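Local coordinates for carboxysome assembly protein CcmN (Synechococcus elongatus, PDB 7D6C) that is required for beta-carboxysome formation, with its N-terminal region binding CcmM, the partner of RuBisCO, and its C-terminal peptide binding the shell protein CcmK2, at residues V36-E41 and S58-R63; G65-Q70 and V79-Q84. All coordinates share one frame; numbering follows the deposited sequence.

The centres of contact 1 and contact 2 lie about 8 Å apart within the N-terminal domain, and they come in series along the chain. Contact 1 pairs strands 37-40 and 59-63, neighbours in one parallel sheet. After a corner the chain enters strand 66-69 of a second sheet, which contact 2 brings against strand 80-82, the next strand of the first sheet. Probable hydrogen bonds from His61 N to Ile81 O (2.7 Å) and from Arg63 N to Gly83 O (2.8 Å) join the two contacts directly. Together they sample stacking of coils and closure between faces, the two components of a left-handed parallel beta-helix, consistent with the CcmM-binding part of the protein.

Contact 1: V36-E41 and S58-R63; sequences VLLIAE and SVIHAR
Leu37, Leu38, Ile39 and Ala40 face Val59, Ile60, His61 and Ala62 in parallel register, the strand axes 4.7 Å apart, as expected for successive coils of a beta-helix. Backbone donors and acceptors alternate: Leu37 N bonds to Ser58 O (3.2 Å), Ile60 N to Leu37 O (2.8 Å), Ile39 N to Ile60 O (2.7 Å) and Ala62 N to Ile39 O (2.8 Å). A weak bond from Glu41 N to Ala62 O continues the series. On its other side strand 37-40 bonds to strand 19-21, Leu38 to Phe19 and Ser21, Ala40 to Ser21, and Ser58 OG bonds to Gly55 O.

Leu38 and Ile60 lie side by side on the face that looks into the helix, with Leu38 CD2 3.5 Å from Ile60 CG1; Ile46 and Ile67, both from the neighbouring sheet, close in on Ile60. The outer face carries Leu37, Val59 and Ile39, turning polar at the His61 end. His61 has CG anti to its backbone N (chi1 -172°), and Ile39 CG2 approaches ring atom CD2 obliquely at 3.4 Å. His61 NE2 donates to Glu41 OE1 at 3.2 Å with an N-H...O angle of 163°. The oxygen lies near the ring plane, yet NE2 stands above the carboxylate plane, the two planes being 77° apart. ND1 is hydrogen-bonded to a polar side chain of a different protein in the assembly, probably CcmM.

Both ring nitrogens are therefore satisfied, which limits rotation of the imidazole. The neighbouring carboxylate would be expected to polarise the ring and stabilise a proton on NE2 at this protein-protein interface.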
# COMPACT_ATOMS: atom_id res chain seq x y z
N VAL F 36 -1.29 -5.63 -8.51
CA VAL F 36 -2.23 -5.96 -7.45
C VAL F 36 -2.10 -7.43 -7.06
O VAL F 36 -1.80 -8.30 -7.89
CB VAL F 36 -3.66 -5.58 -7.87
CG1 VAL F 36 -4.67 -6.20 -6.93
CG2 VAL F 36 -3.78 -4.07 -7.90
N LEU F 37 -2.27 -7.71 -5.78
CA LEU F 37 -2.00 -9.02 -5.21
C LEU F 37 -3.29 -9.54 -4.61
O LEU F 37 -3.70 -9.06 -3.55
CB LEU F 37 -0.90 -8.94 -4.17
CG LEU F 37 0.39 -8.35 -4.74
CD1 LEU F 37 1.40 -8.08 -3.64
CD2 LEU F 37 0.90 -9.35 -5.76
N LEU F 38 -3.91 -10.52 -5.29
CA LEU F 38 -5.09 -11.22 -4.77
C LEU F 38 -4.66 -12.56 -4.18
O LEU F 38 -4.30 -13.48 -4.92
CB LEU F 38 -6.12 -11.44 -5.88
CG LEU F 38 -6.38 -10.19 -6.70
CD1 LEU F 38 -7.51 -10.41 -7.69
CD2 LEU F 38 -6.71 -9.05 -5.78
N ILE F 39 -4.68 -12.66 -2.86
CA ILE F 39 -4.24 -13.85 -2.14
C ILE F 39 -5.42 -14.39 -1.35
O ILE F 39 -6.09 -13.63 -0.63
CB ILE F 39 -3.04 -13.54 -1.22
CG1 ILE F 39 -1.86 -13.10 -2.07
CG2 ILE F 39 -2.63 -14.74 -0.40
CD1 ILE F 39 -1.84 -11.65 -2.31
N ALA F 40 -5.69 -15.68 -1.49
CA ALA F 40 -6.74 -16.34 -0.73
C ALA F 40 -6.18 -17.63 -0.14
O ALA F 40 -5.68 -18.49 -0.88
CB ALA F 40 -7.98 -16.61 -1.59
N GLU F 41 -6.24 -17.76 1.19
CA GLU F 41 -5.79 -18.97 1.86
C GLU F 41 -6.73 -20.13 1.54
O GLU F 41 -7.83 -19.95 1.00
CB GLU F 41 -5.69 -18.75 3.37
CG GLU F 41 -4.78 -17.62 3.79
CD GLU F 41 -3.31 -17.97 3.61
OE1 GLU F 41 -2.64 -17.39 2.72
OE2 GLU F 41 -2.82 -18.83 4.36
N SER F 58 -2.67 -2.37 -4.82
CA SER F 58 -3.63 -2.85 -3.83
C SER F 58 -3.30 -4.29 -3.48
O SER F 58 -2.59 -4.99 -4.21
CB SER F 58 -5.06 -2.72 -4.35
OG SER F 58 -5.46 -1.36 -4.43
N VAL F 59 -3.78 -4.73 -2.32
CA VAL F 59 -3.52 -6.09 -1.87
C VAL F 59 -4.78 -6.61 -1.21
O VAL F 59 -5.24 -6.03 -0.22
CB VAL F 59 -2.33 -6.18 -0.90
CG1 VAL F 59 -2.26 -7.59 -0.27
CG2 VAL F 59 -1.02 -5.82 -1.61
N ILE F 60 -5.34 -7.67 -1.76
CA ILE F 60 -6.52 -8.31 -1.21
C ILE F 60 -6.09 -9.66 -0.67
O ILE F 60 -5.62 -10.52 -1.44
CB ILE F 60 -7.64 -8.46 -2.26
CG1 ILE F 60 -7.79 -7.17 -3.06
CG2 ILE F 60 -8.93 -8.82 -1.59
CD1 ILE F 60 -8.42 -6.02 -2.29
N HIS F 61 -6.21 -9.85 0.64
CA HIS F 61 -5.79 -11.10 1.26
C HIS F 61 -6.93 -11.67 2.10
O HIS F 61 -7.23 -11.16 3.18
CB HIS F 61 -4.54 -10.90 2.11
CG HIS F 61 -3.96 -12.18 2.62
ND1 HIS F 61 -3.03 -12.22 3.63
CD2 HIS F 61 -4.20 -13.46 2.27
CE1 HIS F 61 -2.71 -13.48 3.87
NE2 HIS F 61 -3.40 -14.25 3.06
N ALA F 62 -7.57 -12.74 1.60
CA ALA F 62 -8.73 -13.32 2.26
C ALA F 62 -8.27 -14.35 3.28
O ALA F 62 -7.41 -15.19 2.97
CB ALA F 62 -9.67 -13.96 1.24
N ARG F 63 -8.80 -14.25 4.49
CA ARG F 63 -8.38 -15.16 5.56
C ARG F 63 -9.57 -15.51 6.44
O ARG F 63 -10.25 -14.61 6.96
CB ARG F 63 -7.24 -14.57 6.40
CG ARG F 63 -6.33 -15.64 6.96
CD ARG F 63 -5.30 -15.10 7.92
NE ARG F 63 -4.61 -13.91 7.46
CZ ARG F 63 -3.36 -13.65 7.81
NH1 ARG F 63 -2.72 -12.55 7.38
NH2 ARG F 63 -2.72 -14.52 8.59

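Contact 2: G65-Q70 and V79-Q84; sequences GAIIIQ and VLIVGQ
Ile67 and Gln84 bring the two backbones to a CA-CA distance of 5.0 Å, their nearest pairing, where the end-to-end directions of 65-69 and 81-84 differ by 129°. Such an angle fits two faces meeting at a corner of the left-handed beta-helix, not neighbours in one sheet. Accordingly, the backbone bonds of Ala66 and Ile68 go to Ser85, in the strand that follows the corner at Gly83 and Gln84. Gly65 forms the equivalent corner one coil earlier. Its backbone, with phi 157°, lies in a region open mainly to glycine, and the Gln84 side chain runs close to its CA.

Inside the corner the contact is apolar. Ile67 is extended, with CD1 anti to CA (chi2 -177°), and this methyl touches Ile81 CG2 at 3.7 Å while also approaching Ile81 O at 3.4 Å. Its other branch joins in: Ile67 CG2 is 3.8 Å from Ile81 CG2, so the Ile81 methyl meets both arms of Ile67. Farther along the strand, Ile69 and Ile81 meet tip to tip, CD1 to CD1, at 4.0 Å. Ile60, in the same coil as Ile67, touches both Ile67 and Ile81, and Val87, in the same coil as Ile81, packs on Ile69 and Ile81.

Gln84 covers the backbone at the corner. Its amide NE2 is hydrogen-bonded to Arg63 O, and its backbone N to Asn101 OD1. The aliphatic part of the side chain passes beside the glycine, with Gln84 CG 3.4 Å from Gly65 CA.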
# COMPACT_ATOMS: atom_id res chain seq x y z
N GLY F 65 -12.31 -17.01 5.38
CA GLY F 65 -13.57 -16.76 4.75
C GLY F 65 -13.36 -16.11 3.39
O GLY F 65 -12.41 -16.44 2.68
N ALA F 66 -14.27 -15.21 3.05
CA ALA F 66 -14.27 -14.61 1.72
C ALA F 66 -14.10 -13.10 1.81
O ALA F 66 -14.52 -12.45 2.77
CB ALA F 66 -15.56 -14.93 0.97
N ILE F 67 -13.50 -12.54 0.77
CA ILE F 67 -13.60 -11.11 0.49
C ILE F 67 -14.44 -10.98 -0.77
O ILE F 67 -14.19 -11.68 -1.75
CB ILE F 67 -12.22 -10.46 0.32
CG1 ILE F 67 -11.33 -10.77 1.54
CG2 ILE F 67 -12.37 -8.98 0.11
CD1 ILE F 67 -9.99 -10.13 1.53
N ILE F 68 -15.46 -10.14 -0.72
CA ILE F 68 -16.36 -9.96 -1.85
C ILE F 68 -16.41 -8.47 -2.15
O ILE F 68 -16.94 -7.69 -1.35
CB ILE F 68 -17.77 -10.52 -1.58
CG1 ILE F 68 -17.73 -12.04 -1.44
CG2 ILE F 68 -18.72 -10.11 -2.69
CD1 ILE F 68 -18.72 -12.57 -0.45
N ILE F 69 -15.87 -8.08 -3.29
CA ILE F 69 -15.98 -6.72 -3.78
C ILE F 69 -17.18 -6.71 -4.71
O ILE F 69 -17.17 -7.36 -5.76
CB ILE F 69 -14.70 -6.27 -4.51
CG1 ILE F 69 -13.46 -6.73 -3.74
CG2 ILE F 69 -14.68 -4.75 -4.73
CD1 ILE F 69 -13.52 -6.37 -2.27
N GLN F 70 -18.23 -6.01 -4.32
CA GLN F 70 -19.45 -6.07 -5.10
C GLN F 70 -19.38 -5.09 -6.27
O GLN F 70 -18.42 -4.33 -6.42
CB GLN F 70 -20.65 -5.81 -4.20
CG GLN F 70 -20.66 -6.78 -3.04
CD GLN F 70 -22.05 -7.19 -2.65
OE1 GLN F 70 -22.83 -6.35 -2.18
NE2 GLN F 70 -22.38 -8.47 -2.85
N VAL F 79 -5.02 0.17 -1.68
CA VAL F 79 -6.00 -0.31 -0.71
C VAL F 79 -5.60 -1.71 -0.24
O VAL F 79 -5.11 -2.54 -1.02
CB VAL F 79 -7.40 -0.29 -1.35
CG1 VAL F 79 -8.45 -0.90 -0.41
CG2 VAL F 79 -7.74 1.12 -1.71
N LEU F 80 -5.80 -1.97 1.05
CA LEU F 80 -5.40 -3.23 1.67
C LEU F 80 -6.59 -3.86 2.39
O LEU F 80 -7.14 -3.26 3.32
CB LEU F 80 -4.25 -3.01 2.63
CG LEU F 80 -4.00 -4.24 3.47
CD1 LEU F 80 -3.28 -5.23 2.61
CD2 LEU F 80 -3.19 -3.87 4.68
N ILE F 81 -6.97 -5.07 1.98
CA ILE F 81 -8.11 -5.76 2.58
C ILE F 81 -7.66 -7.13 3.06
O ILE F 81 -7.36 -8.02 2.25
CB ILE F 81 -9.29 -5.88 1.61
CG1 ILE F 81 -9.80 -4.48 1.21
CG2 ILE F 81 -10.41 -6.57 2.27
CD1 ILE F 81 -10.87 -4.48 0.13
N VAL F 82 -7.59 -7.30 4.38
CA VAL F 82 -7.17 -8.54 5.02
C VAL F 82 -8.32 -9.06 5.86
O VAL F 82 -8.98 -8.27 6.55
CB VAL F 82 -5.94 -8.33 5.93
CG1 VAL F 82 -5.63 -9.62 6.68
CG2 VAL F 82 -4.76 -7.87 5.12
N GLY F 83 -8.55 -10.38 5.81
CA GLY F 83 -9.54 -11.00 6.69
C GLY F 83 -10.75 -11.45 5.92
O GLY F 83 -10.56 -12.15 4.92
N GLN F 84 -11.98 -11.10 6.34
CA GLN F 84 -13.13 -11.30 5.45
C GLN F 84 -13.89 -9.99 5.38
O GLN F 84 -14.17 -9.37 6.41
CB GLN F 84 -14.12 -12.42 5.86
CG GLN F 84 -13.50 -13.73 6.26
CD GLN F 84 -13.71 -13.96 7.75
OE1 GLN F 84 -14.83 -13.74 8.23
NE2 GLN F 84 -12.60 -14.10 8.50